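Local atomic coordinates of Thiol:disulfide interchange protein (Proteus mirabilis, PDB entry 4OD7), a protein that probably acts in the periplasm as a DsbA-type thiol:disulfide oxidoreductase of the thioredoxin family, helping to introduce disulfide bonds into other proteins. Residues F27-S32 / H62-P68. The protein carries 1 engineered substitution. Residues are numbered along the deposited sequence; the frame is centred on the assembly and turned at random.
Engineered in segment 27-32: S32 (natural residue Cys).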
loop_
_atom_site.group_PDB
_atom_site.type_symbol
_atom_site.label_atom_id
_atom_site.label_comp_id
_atom_site.label_asym_id
_atom_site.label_seq_id
_atom_site.Cartn_x
_atom_site.Cartn_y
_atom_site.Cartn_z
ATOM N N PHE A 27 3.437 0.671 -1.255
ATOM C CA PHE A 27 3.410 1.889 -0.453
ATOM C C PHE A 27 2.172 2.724 -0.822
ATOM O O PHE A 27 1.938 3.018 -1.999
ATOM C CB PHE A 27 4.671 2.689 -0.708
ATOM C CG PHE A 27 5.923 1.996 -0.274
ATOM C CD1 PHE A 27 6.433 2.168 0.991
ATOM C CD2 PHE A 27 6.622 1.200 -1.159
ATOM C CE1 PHE A 27 7.620 1.512 1.353
ATOM C CE2 PHE A 27 7.789 0.558 -0.786
ATOM C CZ PHE A 27 8.283 0.714 0.455
ATOM N N PHE A 28 1.416 3.147 0.180
ATOM C CA PHE A 28 0.176 3.886 -0.066
ATOM C C PHE A 28 -0.115 4.830 1.070
ATOM O O PHE A 28 0.527 4.784 2.104
ATOM C CB PHE A 28 -0.988 2.892 -0.275
ATOM C CG PHE A 28 -1.601 2.365 1.013
ATOM C CD1 PHE A 28 -2.840 2.826 1.468
ATOM C CD2 PHE A 28 -0.947 1.389 1.771
ATOM C CE1 PHE A 28 -3.396 2.321 2.627
ATOM C CE2 PHE A 28 -1.503 0.908 2.928
ATOM C CZ PHE A 28 -2.739 1.373 3.341
ATOM N N SER A 29 -1.111 5.673 0.863
ATOM C CA SER A 29 -1.665 6.521 1.886
ATOM C C SER A 29 -3.197 6.546 1.757
ATOM O O SER A 29 -3.751 6.612 0.648
ATOM C CB SER A 29 -1.118 7.958 1.777
ATOM O OG SER A 29 -1.740 8.821 2.711
ATOM N N PHE A 30 -3.877 6.496 2.896
ATOM C CA PHE A 30 -5.318 6.631 2.914
ATOM C C PHE A 30 -5.727 8.019 2.492
ATOM O O PHE A 30 -6.857 8.231 2.091
ATOM C CB PHE A 30 -5.864 6.350 4.273
ATOM C CG PHE A 30 -5.937 4.898 4.588
ATOM C CD1 PHE A 30 -6.823 4.069 3.882
ATOM C CD2 PHE A 30 -5.140 4.346 5.595
ATOM C CE1 PHE A 30 -6.940 2.715 4.180
ATOM C CE2 PHE A 30 -5.243 2.989 5.897
ATOM C CZ PHE A 30 -6.139 2.168 5.161
ATOM N N TYR A 31 -4.784 8.951 2.519
ATOM C CA TYR A 31 -5.035 10.332 2.085
ATOM C C TYR A 31 -4.929 10.598 0.594
ATOM O O TYR A 31 -5.453 11.563 0.115
ATOM C CB TYR A 31 -4.062 11.251 2.784
ATOM C CG TYR A 31 -4.400 11.560 4.223
ATOM C CD1 TYR A 31 -5.317 12.553 4.520
ATOM C CD2 TYR A 31 -3.809 10.874 5.276
ATOM C CE1 TYR A 31 -5.607 12.883 5.819
ATOM C CE2 TYR A 31 -4.114 11.201 6.590
ATOM C CZ TYR A 31 -5.016 12.205 6.838
ATOM O OH TYR A 31 -5.355 12.584 8.098
ATOM N N SER A 32 -4.310 9.676 -0.119
ATOM C CA SER A 32 -3.954 9.821 -1.502
ATOM C C SER A 32 -5.119 9.453 -2.462
ATOM O O SER A 32 -5.607 8.318 -2.465
ATOM C CB SER A 32 -2.720 8.942 -1.748
ATOM O OG SER A 32 -2.561 8.616 -3.099
ATOM N N HIS A 62 1.945 1.712 4.889
ATOM C CA HIS A 62 1.353 3.043 4.861
ATOM C C HIS A 62 2.447 4.108 5.105
ATOM O O HIS A 62 3.458 3.881 5.827
ATOM C CB HIS A 62 0.249 3.160 5.902
ATOM C CG HIS A 62 -0.551 4.421 5.787
ATOM N ND1 HIS A 62 -0.164 5.612 6.359
ATOM C CD2 HIS A 62 -1.734 4.665 5.178
ATOM C CE1 HIS A 62 -1.072 6.541 6.100
ATOM N NE2 HIS A 62 -2.035 5.993 5.383
ATOM N N VAL A 63 2.276 5.246 4.435
ATOM C CA VAL A 63 3.239 6.317 4.546
ATOM C C VAL A 63 2.743 7.440 5.483
ATOM O O VAL A 63 1.573 7.725 5.568
ATOM C CB VAL A 63 3.564 6.907 3.145
ATOM C CG1 VAL A 63 4.058 5.810 2.166
ATOM C CG2 VAL A 63 2.377 7.670 2.580
ATOM N N ASP A 64 3.673 8.100 6.159
ATOM C CA ASP A 64 3.341 9.117 7.137
ATOM C C ASP A 64 3.163 10.463 6.524
ATOM O O ASP A 64 2.574 11.336 7.150
ATOM C CB ASP A 64 4.440 9.261 8.186
ATOM C CG ASP A 64 4.566 8.080 9.115
ATOM O OD1 ASP A 64 3.760 7.125 9.083
ATOM O OD2 ASP A 64 5.553 8.108 9.867
ATOM N N PHE A 65 3.691 10.641 5.313
ATOM C CA PHE A 65 3.975 11.984 4.824
ATOM C C PHE A 65 2.812 12.694 4.139
ATOM O O PHE A 65 2.935 13.866 3.807
ATOM C CB PHE A 65 5.224 12.002 3.897
ATOM C CG PHE A 65 5.190 11.046 2.712
ATOM C CD1 PHE A 65 4.512 11.351 1.560
ATOM C CD2 PHE A 65 5.920 9.887 2.739
ATOM C CE1 PHE A 65 4.512 10.495 0.499
ATOM C CE2 PHE A 65 5.916 9.029 1.675
ATOM C CZ PHE A 65 5.221 9.337 0.546
ATOM N N LEU A 66 1.678 12.027 3.984
ATOM C CA LEU A 66 0.496 12.713 3.505
ATOM C C LEU A 66 -0.491 12.851 4.643
ATOM O O LEU A 66 -0.629 11.953 5.451
ATOM C CB LEU A 66 -0.124 11.977 2.339
ATOM C CG LEU A 66 0.756 11.874 1.079
ATOM C CD1 LEU A 66 0.038 11.095 -0.020
ATOM C CD2 LEU A 66 1.162 13.246 0.596
ATOM N N GLY A 67 -1.102 14.027 4.738
ATOM C CA GLY A 67 -2.264 14.245 5.563
ATOM C C GLY A 67 -1.884 14.640 6.960
ATOM O O GLY A 67 -0.788 14.315 7.409
ATOM N N PRO A 68 -2.773 15.347 7.662
ATOM C CA PRO A 68 -2.484 15.747 9.035
ATOM C C PRO A 68 -2.289 14.579 9.984
ATOM O O PRO A 68 -1.411 14.632 10.842
ATOM C CB PRO A 68 -3.714 16.556 9.428
ATOM C CG PRO A 68 -4.232 17.052 8.214
ATOM C CD PRO A 68 -4.005 15.980 7.193
HETATM O O HOH W 1 0.051 9.323 4.592
#
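F28 and H62 pair as parallel strand neighbours where strands 24-28 and 58-62 of the thioredoxin-fold sheet end, and beyond them the loop leading to the active-site helix 33-41 runs along the loop leading to helix 70-83. V63 N donates to F28 O at 3.0 Å. On the same face of the sheet, H62 presents the edge of its imidazole to the face of the F28 ring, with the planes at 87° and CD2 3.8 Å from F28 CE1. With CG anti to the backbone N (chi1 -171°), the imidazole extends past F28 to the next turn, where H62 NE2 accepts from F30 N at 3.1 Å. This bond is nearly straight (170° at the hydrogen), though the donor is tilted out of the ring plane. T74 of helix 70-83 binds ND1, so both ring nitrogens are engaged and the ring's rotation is fixed.

Next along, S29 OG accepts from Y31 N in an ST turn and gives its proton to a water 2.6 Å away, which donates to L66 O. At the outer end, G67 CA lies over the centre of the Y31 ring, 3.4 Å from its centroid, a CH-pi contact flanked by P68 CD, while Y31 OH bonds to L69 N. L66 CD1 reaches S32 CB, 3.9 Å away; S32 is engineered in place of a cysteine that pairs with C35 in the natural protein, probably as the redox-active disulfide, and its OG caps C35 N and bonds an acidic side chain of the bound peptide. Imidazole and water thus supply polar partners beside the buried F28-F30-H62 aromatic cluster, joining the turn that ends at S32 to the loop before helix 70-83.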